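Local coordinates for NIF3-related protein (Bacillus cereus, PDB 2GX8) that is of unknown function but binds a pair of zinc ions at a dimetal site of the NIF3 family and probably carries a regulatory domain, at residues Val307-Ile321 and Lys327-Val341. Numbering follows the deposited sequence.
Sequences VRKVAVLGGDGNKYI and KGADVYVTGDMYYHV
A311 and V333 sit at the middle of a parallel strand pair: A311 N bonds to V331 O, V333 N to A311 O at 2.8 Å, and L313 N to V333 O. Where the strands begin, D330 turns its carboxylate onto segment 307-321; OD2 accepts R308 N at 2.9 Å and K309 N at 3.0 Å from opposite faces of its plane, while D330 N bonds to K309 O. K309 NZ hydrogen-bonds to K327 O and to Y274 OH.

At the C-terminal ends of the strands and in the turns that follow, side chains bond to the backbone. Y332 CG lies anti to the backbone N (chi1 180°), which sends the ring along L313 so that its OH gives a 2.7 Å bond to a lone pair of G317 O, in the carbonyl plane. G317 O also accepts Y320 N, so two bonds hold this carbonyl in the turn. T334 OG1 donates to L313 O. N318 uses both ends of its amide: OD1 accepts Y338 N at 3.0 Å, and ND2 donates to D336 O at 2.8 Å from above the carbonyl plane.

Apolar packing covers both faces. V310 CG2 lies beside V331 CG1, with F284 of helix 281-292 over V331 and V333; on the other face A311 CB meets Y332 CD2 at 3.6 Å, and I321 CG2 approaches the ring edge.

The strands and helix 321-326 form a beta-alpha-beta crossover. The turn at G315 comes close to a bound zinc ion. D336 OD2 bonds to the zinc ligand H357, consistent with second-shell positioning of that histidine.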
loop_
_atom_site.group_PDB
_atom_site.type_symbol
_atom_site.label_atom_id
_atom_site.label_comp_id
_atom_site.label_asym_id
_atom_site.label_seq_id
_atom_site.Cartn_x
_atom_site.Cartn_y
_atom_site.Cartn_z
ATOM N N VAL C 307 -34.363 -10.014 28.742
ATOM C CA VAL C 307 -34.192 -9.593 27.366
ATOM C C VAL C 307 -35.538 -9.349 26.707
ATOM O O VAL C 307 -36.468 -10.154 26.833
ATOM C CB VAL C 307 -33.356 -10.550 26.492
ATOM C CG1 VAL C 307 -31.943 -10.749 27.069
ATOM C CG2 VAL C 307 -34.046 -11.883 26.274
ATOM N N ARG C 308 -35.609 -8.228 25.986
ATOM C CA ARG C 308 -36.819 -7.824 25.285
ATOM C C ARG C 308 -36.523 -7.505 23.810
ATOM O O ARG C 308 -37.187 -8.050 22.920
ATOM C CB ARG C 308 -37.472 -6.641 25.998
ATOM C CG ARG C 308 -38.633 -6.003 25.240
ATOM C CD ARG C 308 -39.929 -6.817 25.269
ATOM N NE ARG C 308 -41.056 -5.958 24.884
ATOM C CZ ARG C 308 -42.288 -6.391 24.636
ATOM N NH1 ARG C 308 -42.568 -7.691 24.713
ATOM N NH2 ARG C 308 -43.237 -5.527 24.292
ATOM N N LYS C 309 -35.570 -6.619 23.528
ATOM C CA LYS C 309 -35.254 -6.421 22.110
ATOM C C LYS C 309 -34.037 -7.203 21.703
ATOM O O LYS C 309 -33.017 -7.214 22.388
ATOM C CB LYS C 309 -35.224 -4.968 21.638
ATOM C CG LYS C 309 -34.011 -4.164 21.927
ATOM C CD LYS C 309 -34.207 -2.708 21.468
ATOM C CE LYS C 309 -34.390 -2.557 19.967
ATOM N NZ LYS C 309 -34.531 -1.105 19.597
ATOM N N VAL C 310 -34.177 -7.835 20.539
ATOM C CA VAL C 310 -33.226 -8.764 19.993
ATOM C C VAL C 310 -32.684 -8.326 18.637
ATOM O O VAL C 310 -33.438 -7.904 17.760
ATOM C CB VAL C 310 -33.942 -10.117 19.758
ATOM C CG1 VAL C 310 -33.013 -11.153 19.128
ATOM C CG2 VAL C 310 -34.568 -10.642 21.047
ATOM N N ALA C 311 -31.371 -8.455 18.471
ATOM C CA ALA C 311 -30.711 -8.196 17.193
ATOM C C ALA C 311 -30.313 -9.554 16.613
ATOM O O ALA C 311 -29.896 -10.438 17.341
ATOM C CB ALA C 311 -29.469 -7.302 17.394
ATOM N N VAL C 312 -30.500 -9.758 15.323
ATOM C CA VAL C 312 -30.013 -11.017 14.695
ATOM C C VAL C 312 -29.287 -10.741 13.401
ATOM O O VAL C 312 -29.673 -9.865 12.663
ATOM C CB VAL C 312 -31.130 -12.094 14.495
ATOM C CG1 VAL C 312 -32.381 -11.498 13.867
ATOM C CG2 VAL C 312 -30.603 -13.285 13.693
ATOM N N LEU C 313 -28.212 -11.462 13.144
ATOM C CA LEU C 313 -27.498 -11.297 11.904
ATOM C C LEU C 313 -26.950 -12.684 11.549
ATOM O O LEU C 313 -26.036 -13.187 12.209
ATOM C CB LEU C 313 -26.399 -10.247 12.072
ATOM C CG LEU C 313 -25.672 -9.746 10.819
ATOM C CD1 LEU C 313 -24.993 -8.455 11.147
ATOM C CD2 LEU C 313 -24.669 -10.714 10.283
ATOM N N GLY C 314 -27.506 -13.323 10.526
ATOM C CA GLY C 314 -27.063 -14.677 10.194
ATOM C C GLY C 314 -25.644 -14.629 9.685
ATOM O O GLY C 314 -25.290 -13.671 9.012
ATOM N N GLY C 315 -24.822 -15.632 9.993
ATOM C CA GLY C 315 -23.442 -15.631 9.480
ATOM C C GLY C 315 -22.482 -15.030 10.494
ATOM O O GLY C 315 -22.797 -15.011 11.687
ATOM N N ASP C 316 -21.327 -14.542 10.025
ATOM C CA ASP C 316 -20.321 -13.879 10.868
ATOM C C ASP C 316 -20.725 -12.419 11.178
ATOM O O ASP C 316 -20.581 -11.516 10.333
ATOM C CB ASP C 316 -18.928 -13.924 10.206
ATOM C CG ASP C 316 -17.818 -13.265 11.073
ATOM O OD1 ASP C 316 -16.626 -13.228 10.650
ATOM O OD2 ASP C 316 -18.124 -12.784 12.182
ATOM N N GLY C 317 -21.214 -12.188 12.402
ATOM C CA GLY C 317 -21.596 -10.843 12.799
ATOM C C GLY C 317 -20.785 -10.202 13.924
ATOM O O GLY C 317 -21.260 -9.291 14.607
ATOM N N ASN C 318 -19.566 -10.699 14.109
ATOM C CA ASN C 318 -18.603 -10.159 15.047
ATOM C C ASN C 318 -18.412 -8.651 14.919
ATOM O O ASN C 318 -18.202 -7.950 15.901
ATOM C CB ASN C 318 -17.262 -10.781 14.729
ATOM C CG ASN C 318 -17.140 -12.196 15.242
ATOM O OD1 ASN C 318 -17.163 -12.431 16.448
ATOM N ND2 ASN C 318 -16.947 -13.143 14.331
ATOM N N LYS C 319 -18.479 -8.155 13.690
ATOM C CA LYS C 319 -18.264 -6.740 13.424
ATOM C C LYS C 319 -19.401 -5.781 13.812
ATOM O O LYS C 319 -19.206 -4.567 13.800
ATOM C CB LYS C 319 -17.865 -6.544 11.950
ATOM C CG LYS C 319 -16.467 -7.051 11.644
ATOM C CD LYS C 319 -15.928 -6.457 10.334
ATOM C CE LYS C 319 -14.402 -6.688 10.213
ATOM N NZ LYS C 319 -13.782 -5.941 9.031
ATOM N N TYR C 320 -20.558 -6.320 14.190
ATOM C CA TYR C 320 -21.725 -5.486 14.488
ATOM C C TYR C 320 -22.199 -5.463 15.913
ATOM O O TYR C 320 -23.338 -5.100 16.178
ATOM C CB TYR C 320 -22.849 -5.846 13.551
ATOM C CG TYR C 320 -22.356 -5.707 12.135
ATOM C CD1 TYR C 320 -22.008 -6.817 11.396
ATOM C CD2 TYR C 320 -22.148 -4.449 11.582
ATOM C CE1 TYR C 320 -21.494 -6.680 10.074
ATOM C CE2 TYR C 320 -21.647 -4.289 10.295
ATOM C CZ TYR C 320 -21.322 -5.409 9.543
ATOM O OH TYR C 320 -20.816 -5.247 8.251
ATOM N N ILE C 321 -21.329 -5.812 16.846
ATOM C CA ILE C 321 -21.715 -5.759 18.237
ATOM C C ILE C 321 -21.960 -4.314 18.726
ATOM O O ILE C 321 -22.802 -4.108 19.600
ATOM C CB ILE C 321 -20.723 -6.533 19.161
ATOM C CG1 ILE C 321 -19.371 -5.842 19.211
ATOM C CG2 ILE C 321 -20.571 -7.987 18.674
ATOM C CD1 ILE C 321 -18.479 -6.301 20.339
ATOM N N LYS C 327 -28.145 0.564 18.916
ATOM C CA LYS C 327 -29.574 0.431 18.626
ATOM C C LYS C 327 -30.382 -0.127 19.827
ATOM O O LYS C 327 -31.598 -0.315 19.737
ATOM C CB LYS C 327 -29.786 -0.480 17.430
ATOM C CG LYS C 327 -29.167 -0.020 16.127
ATOM C CD LYS C 327 -29.910 1.140 15.553
ATOM C CE LYS C 327 -29.583 1.339 14.082
ATOM N NZ LYS C 327 -30.102 0.252 13.170
ATOM N N GLY C 328 -29.711 -0.433 20.932
ATOM C CA GLY C 328 -30.412 -0.867 22.139
ATOM C C GLY C 328 -30.750 -2.328 22.377
ATOM O O GLY C 328 -31.546 -2.618 23.256
ATOM N N ALA C 329 -30.140 -3.249 21.641
ATOM C CA ALA C 329 -30.401 -4.674 21.821
ATOM C C ALA C 329 -30.051 -5.094 23.218
ATOM O O ALA C 329 -29.155 -4.527 23.853
ATOM C CB ALA C 329 -29.584 -5.504 20.810
ATOM N N ASP C 330 -30.795 -6.080 23.705
ATOM C CA ASP C 330 -30.601 -6.673 25.023
ATOM C C ASP C 330 -29.767 -7.924 24.817
ATOM O O ASP C 330 -29.027 -8.339 25.720
ATOM C CB ASP C 330 -31.943 -7.075 25.640
ATOM C CG ASP C 330 -32.746 -5.891 26.128
ATOM O OD1 ASP C 330 -32.157 -4.983 26.765
ATOM O OD2 ASP C 330 -33.981 -5.882 25.908
ATOM N N VAL C 331 -29.904 -8.508 23.623
ATOM C CA VAL C 331 -29.236 -9.732 23.239
ATOM C C VAL C 331 -28.964 -9.704 21.732
ATOM O O VAL C 331 -29.735 -9.139 20.970
ATOM C CB VAL C 331 -30.105 -10.973 23.573
ATOM C CG1 VAL C 331 -31.361 -10.947 22.791
ATOM C CG2 VAL C 331 -29.356 -12.283 23.284
ATOM N N TYR C 332 -27.887 -10.341 21.305
ATOM C CA TYR C 332 -27.524 -10.379 19.888
ATOM C C TYR C 332 -27.337 -11.828 19.423
ATOM O O TYR C 332 -26.524 -12.544 19.961
ATOM C CB TYR C 332 -26.274 -9.510 19.675
ATOM C CG TYR C 332 -25.700 -9.397 18.251
ATOM C CD1 TYR C 332 -24.323 -9.300 18.063
ATOM C CD2 TYR C 332 -26.524 -9.380 17.107
ATOM C CE1 TYR C 332 -23.760 -9.172 16.773
ATOM C CE2 TYR C 332 -25.951 -9.266 15.774
ATOM C CZ TYR C 332 -24.572 -9.168 15.641
ATOM O OH TYR C 332 -23.947 -9.045 14.390
ATOM N N VAL C 333 -28.088 -12.249 18.412
ATOM C CA VAL C 333 -28.016 -13.610 17.896
ATOM C C VAL C 333 -27.238 -13.638 16.597
ATOM O O VAL C 333 -27.759 -13.211 15.583
ATOM C CB VAL C 333 -29.423 -14.165 17.575
ATOM C CG1 VAL C 333 -29.322 -15.566 16.999
ATOM C CG2 VAL C 333 -30.283 -14.157 18.796
ATOM N N THR C 334 -26.022 -14.188 16.619
ATOM C CA THR C 334 -25.163 -14.237 15.431
ATOM C C THR C 334 -24.178 -15.410 15.508
ATOM O O THR C 334 -23.974 -15.965 16.586
ATOM C CB THR C 334 -24.402 -12.889 15.291
ATOM O OG1 THR C 334 -23.768 -12.784 14.002
ATOM C CG2 THR C 334 -23.402 -12.698 16.435
ATOM N N GLY C 335 -23.549 -15.779 14.392
ATOM C CA GLY C 335 -22.598 -16.881 14.385
ATOM C C GLY C 335 -21.142 -16.472 14.479
ATOM O O GLY C 335 -20.795 -15.288 14.416
ATOM N N ASP C 336 -20.288 -17.469 14.659
ATOM C CA ASP C 336 -18.833 -17.295 14.669
ATOM C C ASP C 336 -18.275 -16.346 15.697
ATOM O O ASP C 336 -17.273 -15.702 15.468
ATOM C CB ASP C 336 -18.363 -16.889 13.276
ATOM C CG ASP C 336 -18.561 -17.985 12.260
ATOM O OD1 ASP C 336 -18.482 -19.170 12.674
ATOM O OD2 ASP C 336 -18.800 -17.653 11.053
ATOM N N MET C 337 -18.886 -16.297 16.865
ATOM C CA MET C 337 -18.438 -15.362 17.887
ATOM C C MET C 337 -16.981 -15.592 18.379
ATOM O O MET C 337 -16.670 -16.647 18.958
ATOM C CB MET C 337 -19.438 -15.395 19.043
ATOM C CG MET C 337 -19.363 -14.197 19.913
ATOM S SD MET C 337 -19.707 -12.693 18.968
ATOM C CE MET C 337 -18.971 -11.642 20.131
ATOM N N TYR C 338 -16.109 -14.609 18.150
ATOM C CA TYR C 338 -14.718 -14.687 18.578
ATOM C C TYR C 338 -14.538 -14.343 20.055
ATOM O O TYR C 338 -15.200 -13.461 20.601
ATOM C CB TYR C 338 -13.810 -13.794 17.736
ATOM C CG TYR C 338 -13.415 -14.447 16.440
ATOM C CD1 TYR C 338 -13.953 -14.021 15.198
ATOM C CD2 TYR C 338 -12.512 -15.525 16.441
ATOM C CE1 TYR C 338 -13.598 -14.665 13.984
ATOM C CE2 TYR C 338 -12.161 -16.173 15.252
ATOM C CZ TYR C 338 -12.703 -15.747 14.032
ATOM O OH TYR C 338 -12.314 -16.421 12.897
ATOM N N TYR C 339 -13.583 -15.009 20.681
ATOM C CA TYR C 339 -13.324 -14.830 22.115
ATOM C C TYR C 339 -13.214 -13.365 22.490
ATOM O O TYR C 339 -13.913 -12.905 23.380
ATOM C CB TYR C 339 -12.032 -15.576 22.485
ATOM C CG TYR C 339 -11.691 -15.626 23.963
ATOM C CD1 TYR C 339 -10.667 -14.835 24.499
ATOM C CD2 TYR C 339 -12.347 -16.507 24.812
ATOM C CE1 TYR C 339 -10.339 -14.895 25.879
ATOM C CE2 TYR C 339 -12.017 -16.590 26.188
ATOM C CZ TYR C 339 -11.020 -15.789 26.712
ATOM O OH TYR C 339 -10.721 -15.875 28.066
ATOM N N HIS C 340 -12.341 -12.636 21.795
ATOM C CA HIS C 340 -12.111 -11.241 22.110
ATOM C C HIS C 340 -13.318 -10.361 21.810
ATOM O O HIS C 340 -13.607 -9.424 22.561
ATOM C CB HIS C 340 -10.812 -10.736 21.504
ATOM C CG HIS C 340 -9.602 -11.420 22.076
ATOM N ND1 HIS C 340 -9.170 -11.206 23.375
ATOM C CD2 HIS C 340 -8.749 -12.336 21.541
ATOM C CE1 HIS C 340 -8.095 -11.945 23.608
ATOM N NE2 HIS C 340 -7.820 -12.642 22.516
ATOM N N VAL C 341 -14.056 -10.689 20.759
ATOM C CA VAL C 341 -15.250 -9.926 20.479
ATOM C C VAL C 341 -16.256 -10.153 21.613
ATOM O O VAL C 341 -16.914 -9.213 22.051
ATOM C CB VAL C 341 -15.803 -10.253 19.098
ATOM C CG1 VAL C 341 -17.041 -9.402 18.829
ATOM C CG2 VAL C 341 -14.737 -9.947 18.013
#